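Local coordinates for uncharacterized protein Atu2452 (Agrobacterium tumefaciens, PDB 2R8B) that is of unknown function but is probably a hydrolase of the dienelactone hydrolase family, built on an alpha/beta-hydrolase fold, at residues Q88-S93 and E136-G141; G113-V118 and L175-P180; L146-G151 and H230-G235; A209-L214 and G219-V224. All coordinates share one frame; numbering follows the deposited sequence.

Overall arrangement
All four contacts sit in one alpha/beta-hydrolase domain around a mixed seven-stranded sheet. Contact 1 and contact 2 use the two ends of helix 117-138, their centres about 29 Å apart on opposite sides of the chain's centre. Contact 1, contact 3 and contact 4 all reach the sheet, through strands 90-94, 143-148 and 220-226. Along the chain contact 1 closes before contact 3 opens, contact 2 interlocks with both, and contact 4 falls between the two segments of contact 3. Contact 3 holds the probable catalytic serine and histidine; the centres of contact 2 and contact 3 are about 18 Å apart, and contact 2 packs against contact 4 through Ile176 and Leu210.

Contact 1: Q88-S93 and E136-G141; sequences QATILS and EHYQAG
Thr90, at the start of strand 90-94, meets Tyr138, the last residue of helix 117-138, and its two branches divide the work. OG1 lies over one face of the phenol ring, 3.5 Å from Tyr138 CD1, toward the root of the ring rather than its hydroxyl end. The methyl branch meets two CB atoms: Thr90 CG2 is 3.9 Å from Tyr138 CB and 3.8 Å from Ala140 CB. Tyr138 can offer its face because CG stands anti to its own carbonyl carbon (chi1 -57°), which swings the ring from the helix end toward the strand.

Ala140 reaches the same threonine because the helix stops in a Schellman motif. Gln139 takes a positive phi, its N bonds back to Glu136 O at 3.0 Å, and the chain then turns so that the Ala140 methyl points to the strand. Thr90 is itself fixed by backbone bonds to Phe65 of strand 64-68 and Pro63 just before it, while Tyr138 also rests on Ser55 and Ala57. The junction is thus van der Waals packing without directional bonds between the segments: a methyl and a hydroxyl fit the helix terminus by shape, with the backbone turn setting where Ala140 lies.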
loop_
_atom_site.group_PDB
_atom_site.type_symbol
_atom_site.label_atom_id
_atom_site.label_comp_id
_atom_site.label_asym_id
_atom_site.label_seq_id
_atom_site.Cartn_x
_atom_site.Cartn_y
_atom_site.Cartn_z
ATOM N N GLN A 88 16.573 8.834 0.465
ATOM C CA GLN A 88 16.513 9.812 1.528
ATOM C C GLN A 88 15.115 10.145 1.981
ATOM O O GLN A 88 14.888 11.152 2.662
ATOM C CB GLN A 88 17.327 11.049 1.181
ATOM C CG GLN A 88 16.896 11.904 -0.031
ATOM C CD GLN A 88 17.623 13.291 0.105
ATOM O OE1 GLN A 88 18.443 13.671 -0.758
ATOM N NE2 GLN A 88 17.366 14.018 1.230
ATOM N N ALA A 89 14.188 9.257 1.634
ATOM C CA ALA A 89 12.825 9.363 2.108
ATOM C C ALA A 89 12.900 8.949 3.550
ATOM O O ALA A 89 13.807 8.197 3.918
ATOM C CB ALA A 89 11.904 8.418 1.319
ATOM N N THR A 90 11.985 9.448 4.372
ATOM C CA THR A 90 11.858 8.871 5.687
ATOM C C THR A 90 11.058 7.593 5.511
ATOM O O THR A 90 10.080 7.579 4.779
ATOM C CB THR A 90 11.361 9.849 6.820
ATOM O OG1 THR A 90 10.400 9.161 7.628
ATOM C CG2 THR A 90 10.851 11.276 6.295
ATOM N N ILE A 91 11.521 6.493 6.102
ATOM C CA ILE A 91 10.978 5.179 5.739
ATOM C C ILE A 91 10.359 4.447 6.875
ATOM O O ILE A 91 10.943 4.272 7.944
ATOM C CB ILE A 91 12.002 4.268 5.055
ATOM C CG1 ILE A 91 12.108 4.674 3.599
ATOM C CG2 ILE A 91 11.546 2.797 5.062
ATOM C CD1 ILE A 91 13.480 4.542 3.085
ATOM N N LEU A 92 9.188 3.928 6.610
ATOM C CA LEU A 92 8.374 3.460 7.668
ATOM C C LEU A 92 7.771 2.093 7.318
ATOM O O LEU A 92 7.121 1.931 6.299
ATOM C CB LEU A 92 7.343 4.547 7.861
ATOM C CG LEU A 92 6.537 4.431 9.112
ATOM C CD1 LEU A 92 6.142 5.816 9.494
ATOM C CD2 LEU A 92 5.335 3.583 8.656
ATOM N N SER A 93 8.013 1.084 8.135
ATOM C CA SER A 93 7.571 -0.256 7.746
ATOM C C SER A 93 7.045 -1.071 8.934
ATOM O O SER A 93 7.822 -1.614 9.724
ATOM C CB SER A 93 8.686 -0.983 6.994
ATOM O OG SER A 93 8.558 -2.377 7.128
ATOM N N GLU A 136 3.820 14.229 10.876
ATOM C CA GLU A 136 4.185 15.250 11.865
ATOM C C GLU A 136 5.577 14.990 12.405
ATOM O O GLU A 136 6.453 15.825 12.272
ATOM C CB GLU A 136 3.195 15.278 13.039
ATOM C CG GLU A 136 1.747 15.796 12.700
ATOM C CD GLU A 136 1.487 17.304 13.113
ATOM O OE1 GLU A 136 0.422 17.864 12.680
ATOM O OE2 GLU A 136 2.335 17.906 13.867
ATOM N N HIS A 137 5.782 13.811 12.984
ATOM C CA HIS A 137 6.986 13.535 13.725
ATOM C C HIS A 137 8.260 13.814 12.945
ATOM O O HIS A 137 9.118 14.568 13.420
ATOM C CB HIS A 137 6.992 12.124 14.282
ATOM C CG HIS A 137 8.205 11.828 15.096
ATOM N ND1 HIS A 137 8.997 10.714 14.883
ATOM C CD2 HIS A 137 8.799 12.531 16.092
ATOM C CE1 HIS A 137 10.019 10.738 15.729
ATOM N NE2 HIS A 137 9.931 11.839 16.454
ATOM N N TYR A 138 8.365 13.237 11.746
ATOM C CA TYR A 138 9.543 13.446 10.849
ATOM C C TYR A 138 9.507 14.699 9.954
ATOM O O TYR A 138 10.473 14.989 9.239
ATOM C CB TYR A 138 9.777 12.222 9.951
ATOM C CG TYR A 138 9.959 10.957 10.721
ATOM C CD1 TYR A 138 8.979 10.015 10.718
ATOM C CD2 TYR A 138 11.121 10.709 11.473
ATOM C CE1 TYR A 138 9.117 8.835 11.407
ATOM C CE2 TYR A 138 11.279 9.508 12.197
ATOM C CZ TYR A 138 10.246 8.582 12.147
ATOM O OH TYR A 138 10.297 7.370 12.790
ATOM N N GLN A 139 8.379 15.411 9.978
ATOM C CA GLN A 139 8.195 16.645 9.188
ATOM C C GLN A 139 8.411 16.306 7.712
ATOM O O GLN A 139 9.126 17.012 6.981
ATOM C CB GLN A 139 9.169 17.727 9.674
ATOM C CG GLN A 139 9.381 17.679 11.168
ATOM C CD GLN A 139 10.288 18.805 11.666
ATOM O OE1 GLN A 139 9.911 19.977 11.654
ATOM N NE2 GLN A 139 11.479 18.451 12.114
ATOM N N ALA A 140 7.834 15.173 7.325
ATOM C CA ALA A 140 7.944 14.610 5.992
ATOM C C ALA A 140 7.060 15.412 5.054
ATOM O O ALA A 140 6.195 16.178 5.503
ATOM C CB ALA A 140 7.509 13.125 6.001
ATOM N N GLY A 141 7.289 15.222 3.754
ATOM C CA GLY A 141 6.524 15.877 2.683
ATOM C C GLY A 141 5.524 14.968 1.991
ATOM O O GLY A 141 4.491 14.655 2.564
#

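Contact 2: G113-V118 and L175-P180; sequences GVYDMV and LIPFEP
Beside the probable active site at the C-terminal ends of the parallel strands, the approach to helix 117-138 meets the loop after strand 168-172, with Tyr115 reaching across to Leu175 and Pro177. Tyr115 OH donates to Leu175 O at 2.7 Å, the donor tilted 35° from the carbonyl plane. The leucine's side chain flanks the same end of the phenol, with Leu175 CD1 4.0 Å from Tyr115 CZ. Farther back along the ring, Pro177 CD packs 3.6 Å from Tyr115 CE2, the two side chains crossing at about a right angle.

A second, looser touch comes from Met117, a selenomethionine. A bend at chi2 brings SE obliquely against the Phe178 ring, 4.8 Å from the centroid, a Met-aromatic contact. Asp116 is the N-cap of the helix, its OD1 taking the N-H of Asp119 while OD2 pairs with Arg108. An edge-to-face pairing with Phe107 further supports the Tyr115 ring.

The hydroxyl proton of Tyr115 goes to Leu175 O, and the contact of OH with a sulfate, probably left by the crystallisation liquor, is only weak. One short hydroxyl-carbonyl bond therefore fixes the phenol beside the anion, and the apolar flanks of Leu175 and Pro177 set the position of its ring.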
loop_
_atom_site.group_PDB
_atom_site.type_symbol
_atom_site.label_atom_id
_atom_site.label_comp_id
_atom_site.label_asym_id
_atom_site.label_seq_id
_atom_site.Cartn_x
_atom_site.Cartn_y
_atom_site.Cartn_z
ATOM N N GLY A 113 -11.744 -17.150 3.902
ATOM C CA GLY A 113 -11.145 -16.040 3.175
ATOM C C GLY A 113 -11.838 -14.742 2.853
ATOM O O GLY A 113 -11.242 -13.897 2.167
ATOM N N VAL A 114 -13.064 -14.538 3.329
ATOM C CA VAL A 114 -13.796 -13.293 2.939
ATOM C C VAL A 114 -13.479 -12.146 3.897
ATOM O O VAL A 114 -13.504 -12.354 5.127
ATOM C CB VAL A 114 -15.361 -13.537 2.617
ATOM C CG1 VAL A 114 -15.820 -14.873 3.110
ATOM C CG2 VAL A 114 -16.286 -12.390 3.084
ATOM N N TYR A 115 -13.169 -10.968 3.356
ATOM C CA TYR A 115 -12.779 -9.841 4.215
ATOM C C TYR A 115 -13.807 -9.427 5.263
ATOM O O TYR A 115 -14.998 -9.222 4.951
ATOM C CB TYR A 115 -12.547 -8.576 3.435
ATOM C CG TYR A 115 -11.477 -8.567 2.382
ATOM C CD1 TYR A 115 -10.649 -9.685 2.163
ATOM C CD2 TYR A 115 -11.264 -7.407 1.619
ATOM C CE1 TYR A 115 -9.698 -9.662 1.201
ATOM C CE2 TYR A 115 -10.297 -7.362 0.674
ATOM C CZ TYR A 115 -9.527 -8.496 0.460
ATOM O OH TYR A 115 -8.555 -8.461 -0.505
ATOM N N ASP A 116 -13.312 -9.238 6.488
ATOM C CA ASP A 116 -14.075 -8.640 7.575
ATOM C C ASP A 116 -14.106 -7.109 7.366
ATOM O O ASP A 116 -13.071 -6.416 7.502
ATOM C CB ASP A 116 -13.433 -9.049 8.911
ATOM C CG ASP A 116 -14.046 -8.341 10.126
ATOM O OD1 ASP A 116 -14.467 -7.172 10.008
ATOM O OD2 ASP A 116 -14.090 -8.948 11.221
HETATM N N MSE A 117 -15.287 -6.588 7.023
HETATM C CA MSE A 117 -15.441 -5.167 6.706
HETATM C C MSE A 117 -15.348 -4.202 7.907
HETATM O O MSE A 117 -14.879 -3.064 7.728
HETATM C CB MSE A 117 -16.717 -4.917 5.899
HETATM C CG MSE A 117 -16.719 -5.537 4.498
HETATM SE SE MSE A 117 -15.293 -4.922 3.223
HETATM C CE MSE A 117 -14.040 -6.369 3.444
ATOM N N VAL A 118 -15.801 -4.623 9.099
ATOM C CA VAL A 118 -15.583 -3.829 10.321
ATOM C C VAL A 118 -14.098 -3.773 10.665
ATOM O O VAL A 118 -13.581 -2.697 10.995
ATOM C CB VAL A 118 -16.449 -4.225 11.604
ATOM C CG1 VAL A 118 -17.909 -4.320 11.266
ATOM C CG2 VAL A 118 -15.955 -5.501 12.321
ATOM N N LEU A 175 -6.317 -6.975 -4.382
ATOM C CA LEU A 175 -7.568 -7.735 -4.527
ATOM C C LEU A 175 -8.591 -6.858 -3.834
ATOM O O LEU A 175 -8.556 -6.742 -2.620
ATOM C CB LEU A 175 -7.471 -9.036 -3.736
ATOM C CG LEU A 175 -8.466 -10.179 -3.924
ATOM C CD1 LEU A 175 -8.722 -10.902 -2.585
ATOM C CD2 LEU A 175 -9.750 -9.772 -4.571
ATOM N N ILE A 176 -9.459 -6.185 -4.570
ATOM C CA ILE A 176 -10.552 -5.463 -3.905
ATOM C C ILE A 176 -11.841 -6.001 -4.476
ATOM O O ILE A 176 -12.054 -5.890 -5.683
ATOM C CB ILE A 176 -10.448 -3.941 -4.113
ATOM C CG1 ILE A 176 -9.193 -3.388 -3.427
ATOM C CG2 ILE A 176 -11.637 -3.244 -3.587
ATOM C CD1 ILE A 176 -9.367 -3.041 -1.990
ATOM N N PRO A 177 -12.678 -6.618 -3.613
ATOM C CA PRO A 177 -13.937 -7.380 -3.938
ATOM C C PRO A 177 -15.210 -6.565 -4.073
ATOM O O PRO A 177 -16.217 -7.029 -4.668
ATOM C CB PRO A 177 -14.105 -8.323 -2.739
ATOM C CG PRO A 177 -13.405 -7.569 -1.570
ATOM C CD PRO A 177 -12.356 -6.640 -2.168
ATOM N N PHE A 178 -15.183 -5.377 -3.494
ATOM C CA PHE A 178 -16.387 -4.582 -3.380
ATOM C C PHE A 178 -16.231 -3.439 -4.372
ATOM O O PHE A 178 -15.197 -3.304 -4.990
ATOM C CB PHE A 178 -16.558 -4.089 -1.944
ATOM C CG PHE A 178 -15.361 -3.322 -1.403
ATOM C CD1 PHE A 178 -15.205 -1.970 -1.659
ATOM C CD2 PHE A 178 -14.414 -3.946 -0.612
ATOM C CE1 PHE A 178 -14.122 -1.276 -1.169
ATOM C CE2 PHE A 178 -13.331 -3.240 -0.097
ATOM C CZ PHE A 178 -13.183 -1.916 -0.375
ATOM N N GLU A 179 -17.261 -2.633 -4.541
ATOM C CA GLU A 179 -17.175 -1.484 -5.438
ATOM C C GLU A 179 -17.093 -0.271 -4.566
ATOM O O GLU A 179 -18.020 0.011 -3.790
ATOM C CB GLU A 179 -18.388 -1.358 -6.356
ATOM C CG GLU A 179 -18.577 -2.547 -7.256
ATOM C CD GLU A 179 -19.840 -2.442 -8.085
ATOM O OE1 GLU A 179 -20.813 -1.770 -7.649
ATOM O OE2 GLU A 179 -19.853 -3.031 -9.189
ATOM N N PRO A 180 -15.964 0.435 -4.668
ATOM C CA PRO A 180 -15.608 1.607 -3.908
ATOM C C PRO A 180 -16.516 2.737 -4.289
ATOM O O PRO A 180 -16.836 2.909 -5.476
ATOM C CB PRO A 180 -14.225 1.892 -4.404
ATOM C CG PRO A 180 -13.775 0.550 -4.865
ATOM C CD PRO A 180 -14.890 0.029 -5.571
#

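Contact 3: L146-G151 and H230-G235; sequences LGFSNG and HEIRSG. With SO4 (sulfate ion), chain C.
Phe148, the last residue of strand 143-148, takes Ile232 over one face of its ring: Ile232 CD1 sits 4.2 Å from the ring centroid, a CH-pi contact, while Ile232 CG1 comes within 3.7 Å of Phe148 CE1. The rim of the same ring meets the carbonyl of the other segment, with His230 O near the ring plane, 3.6 Å from Phe148 CZ. Phe148 CG lies anti to the backbone N (chi1 172°), which carries the ring across toward the 230-235 loop. The phenyl and imidazole planes are inclined at 40°, their centroids 5.2 Å apart, an oblique pairing.

Next along the chain, Ser149 turns OG toward the edge of the imidazole. His230 NE2 to Ser149 OG is 2.7 Å, but the bond is weak, its angle at the hydrogen only 121°, and the exact place of OG is doubtful. On the other side of the imidazole, His230 ND1 is hydrogen-bonded to Asp199 OD2. Asn150, which follows the serine, binds a sulfate through ND2, 3.1 Å from its O1; Asn153 and Arg105 also bond to the anion, which probably comes from the crystallisation liquor.

Ser149 has a positive phi in a sharp turn from strand into helix 150-161, and Gly147 and Gly151 flank it in a Gly-x-Ser-x-Gly sequence. This is the geometry of a nucleophile elbow, and Ser149, His230 and Asp199 are probably the catalytic triad, as in other alpha/beta hydrolases.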
loop_
_atom_site.group_PDB
_atom_site.type_symbol
_atom_site.label_atom_id
_atom_site.label_comp_id
_atom_site.label_asym_id
_atom_site.label_seq_id
_atom_site.Cartn_x
_atom_site.Cartn_y
_atom_site.Cartn_z
ATOM N N LEU A 146 3.641 1.652 -0.706
ATOM C CA LEU A 146 3.842 0.492 -1.529
ATOM C C LEU A 146 3.370 -0.692 -0.717
ATOM O O LEU A 146 3.715 -0.822 0.451
ATOM C CB LEU A 146 5.320 0.361 -1.893
ATOM C CG LEU A 146 5.596 -0.939 -2.648
ATOM C CD1 LEU A 146 6.751 -0.771 -3.599
ATOM C CD2 LEU A 146 5.850 -2.067 -1.653
ATOM N N GLY A 147 2.594 -1.566 -1.335
ATOM C CA GLY A 147 2.047 -2.735 -0.640
ATOM C C GLY A 147 2.008 -3.910 -1.569
ATOM O O GLY A 147 1.891 -3.763 -2.805
ATOM N N PHE A 148 2.147 -5.086 -0.985
ATOM C CA PHE A 148 2.048 -6.338 -1.742
ATOM C C PHE A 148 0.882 -7.127 -1.214
ATOM O O PHE A 148 0.848 -7.420 0.005
ATOM C CB PHE A 148 3.306 -7.180 -1.531
ATOM C CG PHE A 148 3.203 -8.538 -2.113
ATOM C CD1 PHE A 148 2.978 -8.699 -3.493
ATOM C CD2 PHE A 148 3.327 -9.667 -1.303
ATOM C CE1 PHE A 148 2.881 -9.963 -4.053
ATOM C CE2 PHE A 148 3.212 -10.948 -1.857
ATOM C CZ PHE A 148 2.988 -11.106 -3.239
ATOM N N SER A 149 -0.069 -7.454 -2.106
ATOM C CA SER A 149 -1.175 -8.358 -1.785
ATOM C C SER A 149 -1.970 -7.772 -0.593
ATOM O O SER A 149 -2.545 -6.680 -0.735
ATOM C CB SER A 149 -0.603 -9.740 -1.454
ATOM O OG SER A 149 -1.539 -10.776 -1.675
ATOM N N ASN A 150 -1.963 -8.441 0.573
ATOM C CA ASN A 150 -2.700 -7.955 1.758
ATOM C C ASN A 150 -2.367 -6.535 2.152
ATOM O O ASN A 150 -3.233 -5.820 2.668
ATOM C CB ASN A 150 -2.467 -8.840 2.973
ATOM C CG ASN A 150 -3.110 -8.272 4.252
ATOM O OD1 ASN A 150 -2.404 -7.822 5.178
ATOM N ND2 ASN A 150 -4.440 -8.297 4.313
ATOM N N GLY A 151 -1.112 -6.147 1.917
ATOM C CA GLY A 151 -0.645 -4.815 2.170
ATOM C C GLY A 151 -1.100 -3.835 1.093
ATOM O O GLY A 151 -1.370 -2.668 1.419
ATOM N N HIS A 230 0.613 -15.061 -8.539
ATOM C CA HIS A 230 0.728 -14.128 -7.415
ATOM C C HIS A 230 2.165 -13.659 -7.176
ATOM O O HIS A 230 2.425 -12.757 -6.333
ATOM C CB HIS A 230 0.241 -14.822 -6.147
ATOM C CG HIS A 230 -0.209 -13.878 -5.076
ATOM N ND1 HIS A 230 -1.114 -12.854 -5.309
ATOM C CD2 HIS A 230 0.088 -13.821 -3.757
ATOM C CE1 HIS A 230 -1.360 -12.214 -4.179
ATOM N NE2 HIS A 230 -0.633 -12.774 -3.225
ATOM N N GLU A 231 3.114 -14.280 -7.873
ATOM C CA GLU A 231 4.526 -13.914 -7.722
ATOM C C GLU A 231 4.804 -12.511 -8.257
ATOM O O GLU A 231 4.196 -12.050 -9.251
ATOM C CB GLU A 231 5.445 -14.937 -8.397
ATOM C CG GLU A 231 5.725 -14.716 -9.906
ATOM C CD GLU A 231 4.643 -15.276 -10.851
ATOM O OE1 GLU A 231 4.887 -15.317 -12.076
ATOM O OE2 GLU A 231 3.569 -15.700 -10.380
ATOM N N ILE A 232 5.700 -11.823 -7.563
ATOM C CA ILE A 232 6.303 -10.601 -8.071
ATOM C C ILE A 232 7.374 -10.974 -9.095
ATOM O O ILE A 232 8.332 -11.668 -8.713
ATOM C CB ILE A 232 6.966 -9.869 -6.928
ATOM C CG1 ILE A 232 5.909 -9.219 -6.058
ATOM C CG2 ILE A 232 7.992 -8.845 -7.433
ATOM C CD1 ILE A 232 6.524 -8.685 -4.788
ATOM N N ARG A 233 7.213 -10.556 -10.370
ATOM C CA ARG A 233 8.293 -10.687 -11.386
ATOM C C ARG A 233 9.308 -9.536 -11.356
ATOM O O ARG A 233 8.994 -8.419 -10.924
ATOM C CB ARG A 233 7.761 -10.905 -12.804
ATOM C CG ARG A 233 7.038 -12.209 -12.883
ATOM C CD ARG A 233 6.963 -12.846 -14.274
ATOM N NE ARG A 233 6.147 -14.050 -14.142
ATOM C CZ ARG A 233 5.945 -14.955 -15.082
ATOM N NH1 ARG A 233 6.510 -14.819 -16.259
ATOM N NH2 ARG A 233 5.166 -15.992 -14.832
ATOM N N SER A 234 10.525 -9.828 -11.822
ATOM C CA SER A 234 11.556 -8.827 -11.854
ATOM C C SER A 234 11.060 -7.644 -12.671
ATOM O O SER A 234 11.384 -6.492 -12.349
ATOM C CB SER A 234 12.867 -9.386 -12.400
ATOM O OG SER A 234 12.942 -9.209 -13.796
ATOM N N GLY A 235 10.242 -7.928 -13.686
ATOM C CA GLY A 235 9.577 -6.883 -14.458
ATOM C C GLY A 235 8.738 -5.910 -13.641
ATOM O O GLY A 235 8.694 -4.714 -13.957
HETATM S S SO4 C . -6.049 -10.174 1.669
HETATM O O1 SO4 C . -5.976 -8.717 1.684
HETATM O O2 SO4 C . -4.882 -10.693 2.373
HETATM O O3 SO4 C . -7.230 -10.572 2.431
HETATM O O4 SO4 C . -6.059 -10.737 0.302
#

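Contact 4: A209-L214 and G219-V224; sequences ALEESL and GTVETV
Val221 points from strand 220-226 toward helix 204-217 and spreads its two methyls over adjoining turns. One goes to a glutamate, Val221 CG1 lying 3.9 Å from Glu211 CG; the other goes to a leucine, Val221 CG2 lying 4.1 Å from Leu214 CB. CG1 is the branch anti to the valine's backbone N (chi1 -174°) and CG2 stands beside that N, which sets one methyl against Glu211 and the other against Leu214.

Glu211 runs out from the flank of the helix, bends at chi2 and crosses Thr223, two residues farther along the strand, at a slant. Glu211 CG and CD both lie against Thr223 OG1. The carboxylate is nearby, Glu211 OE1 being 3.4 Å from Thr223 OG1, but the angle is too poor for a hydrogen bond. Its OE2 instead forms a salt bridge with Lys215, one helical turn on, so the charge is answered on the helix itself. Farther round the helix, Ala209 O accepts two donors from Ser213, the backbone N and the hydroxyl OG at 2.9 Å, which reach it from opposite faces of the carbonyl plane.

Glu211, Val221 and Thr223 all touch Ile193 of the neighbouring strand 190-196. The helix and strand segments run nearly antiparallel, at 165°, with axes 8.5 Å apart. This is the returning half of a beta-alpha-beta crossover, in which helix 204-217 links the parallel strands 190-196 and 220-226 at one margin of the alpha/beta-hydrolase sheet.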
loop_
_atom_site.group_PDB
_atom_site.type_symbol
_atom_site.label_atom_id
_atom_site.label_comp_id
_atom_site.label_asym_id
_atom_site.label_seq_id
_atom_site.Cartn_x
_atom_site.Cartn_y
_atom_site.Cartn_z
ATOM N N ALA A 209 -10.943 -3.614 -12.541
ATOM C CA ALA A 209 -12.014 -2.771 -11.977
ATOM C C ALA A 209 -11.524 -1.842 -10.884
ATOM O O ALA A 209 -11.915 -0.698 -10.818
ATOM C CB ALA A 209 -13.150 -3.612 -11.471
ATOM N N LEU A 210 -10.680 -2.330 -10.006
ATOM C CA LEU A 210 -10.030 -1.433 -9.057
ATOM C C LEU A 210 -9.328 -0.265 -9.807
ATOM O O LEU A 210 -9.462 0.910 -9.446
ATOM C CB LEU A 210 -9.025 -2.227 -8.251
ATOM C CG LEU A 210 -8.336 -1.422 -7.153
ATOM C CD1 LEU A 210 -9.362 -0.749 -6.191
ATOM C CD2 LEU A 210 -7.215 -2.268 -6.417
ATOM N N GLU A 211 -8.575 -0.621 -10.848
ATOM C CA GLU A 211 -7.984 0.317 -11.788
ATOM C C GLU A 211 -8.866 1.467 -12.207
ATOM O O GLU A 211 -8.471 2.634 -12.103
ATOM C CB GLU A 211 -7.594 -0.414 -13.066
ATOM C CG GLU A 211 -6.312 0.159 -13.662
ATOM C CD GLU A 211 -6.288 0.154 -15.166
ATOM O OE1 GLU A 211 -6.633 -0.887 -15.776
ATOM O OE2 GLU A 211 -5.888 1.199 -15.720
ATOM N N GLU A 212 -10.044 1.125 -12.715
ATOM C CA GLU A 212 -10.988 2.131 -13.126
ATOM C C GLU A 212 -11.529 2.914 -11.979
ATOM O O GLU A 212 -11.782 4.088 -12.131
ATOM C CB GLU A 212 -12.135 1.548 -13.920
ATOM C CG GLU A 212 -11.863 1.570 -15.424
ATOM C CD GLU A 212 -11.577 0.161 -15.982
ATOM O OE1 GLU A 212 -10.364 -0.197 -16.154
ATOM O OE2 GLU A 212 -12.577 -0.591 -16.221
ATOM N N SER A 213 -11.690 2.281 -10.830
ATOM C CA SER A 213 -12.181 2.986 -9.659
ATOM C C SER A 213 -11.225 4.093 -9.226
ATOM O O SER A 213 -11.612 5.252 -9.069
ATOM C CB SER A 213 -12.368 2.012 -8.506
ATOM O OG SER A 213 -13.275 0.977 -8.858
ATOM N N LEU A 214 -9.972 3.733 -9.015
ATOM C CA LEU A 214 -8.935 4.713 -8.680
ATOM C C LEU A 214 -8.806 5.801 -9.755
ATOM O O LEU A 214 -8.625 6.990 -9.468
ATOM C CB LEU A 214 -7.600 3.967 -8.477
ATOM C CG LEU A 214 -7.664 3.076 -7.226
ATOM C CD1 LEU A 214 -6.412 2.255 -6.993
ATOM C CD2 LEU A 214 -7.947 3.951 -6.016
ATOM N N GLY A 219 -6.022 11.928 -10.809
ATOM C CA GLY A 219 -4.609 11.519 -10.831
ATOM C C GLY A 219 -4.357 10.555 -11.979
ATOM O O GLY A 219 -5.201 10.412 -12.862
ATOM N N THR A 220 -3.203 9.885 -11.989
ATOM C CA THR A 220 -2.980 8.852 -13.007
ATOM C C THR A 220 -3.016 7.503 -12.326
ATOM O O THR A 220 -2.865 7.405 -11.094
ATOM C CB THR A 220 -1.637 8.977 -13.742
ATOM O OG1 THR A 220 -0.569 8.844 -12.790
ATOM C CG2 THR A 220 -1.537 10.299 -14.504
ATOM N N VAL A 221 -3.245 6.481 -13.143
ATOM C CA VAL A 221 -3.192 5.098 -12.742
ATOM C C VAL A 221 -2.572 4.341 -13.891
ATOM O O VAL A 221 -2.939 4.528 -15.042
ATOM C CB VAL A 221 -4.596 4.526 -12.480
ATOM C CG1 VAL A 221 -4.477 3.119 -11.914
ATOM C CG2 VAL A 221 -5.355 5.407 -11.536
ATOM N N GLU A 222 -1.612 3.494 -13.582
ATOM C CA GLU A 222 -0.991 2.682 -14.598
ATOM C C GLU A 222 -1.023 1.266 -14.095
ATOM O O GLU A 222 -0.716 1.037 -12.931
ATOM C CB GLU A 222 0.433 3.107 -14.756
ATOM C CG GLU A 222 1.173 2.299 -15.756
ATOM C CD GLU A 222 2.597 2.833 -16.019
ATOM O OE1 GLU A 222 3.120 2.542 -17.137
ATOM O OE2 GLU A 222 3.175 3.550 -15.130
ATOM N N THR A 223 -1.382 0.310 -14.940
ATOM C CA THR A 223 -1.286 -1.082 -14.531
ATOM C C THR A 223 -0.262 -1.777 -15.392
ATOM O O THR A 223 -0.267 -1.605 -16.597
ATOM C CB THR A 223 -2.594 -1.808 -14.673
ATOM O OG1 THR A 223 -3.622 -1.002 -14.103
ATOM C CG2 THR A 223 -2.550 -3.132 -13.904
ATOM N N VAL A 224 0.647 -2.517 -14.770
ATOM C CA VAL A 224 1.629 -3.290 -15.497
ATOM C C VAL A 224 1.271 -4.744 -15.236
ATOM O O VAL A 224 1.165 -5.149 -14.095
ATOM C CB VAL A 224 3.070 -2.901 -15.034
ATOM C CG1 VAL A 224 4.115 -3.887 -15.552
ATOM C CG2 VAL A 224 3.419 -1.437 -15.476
#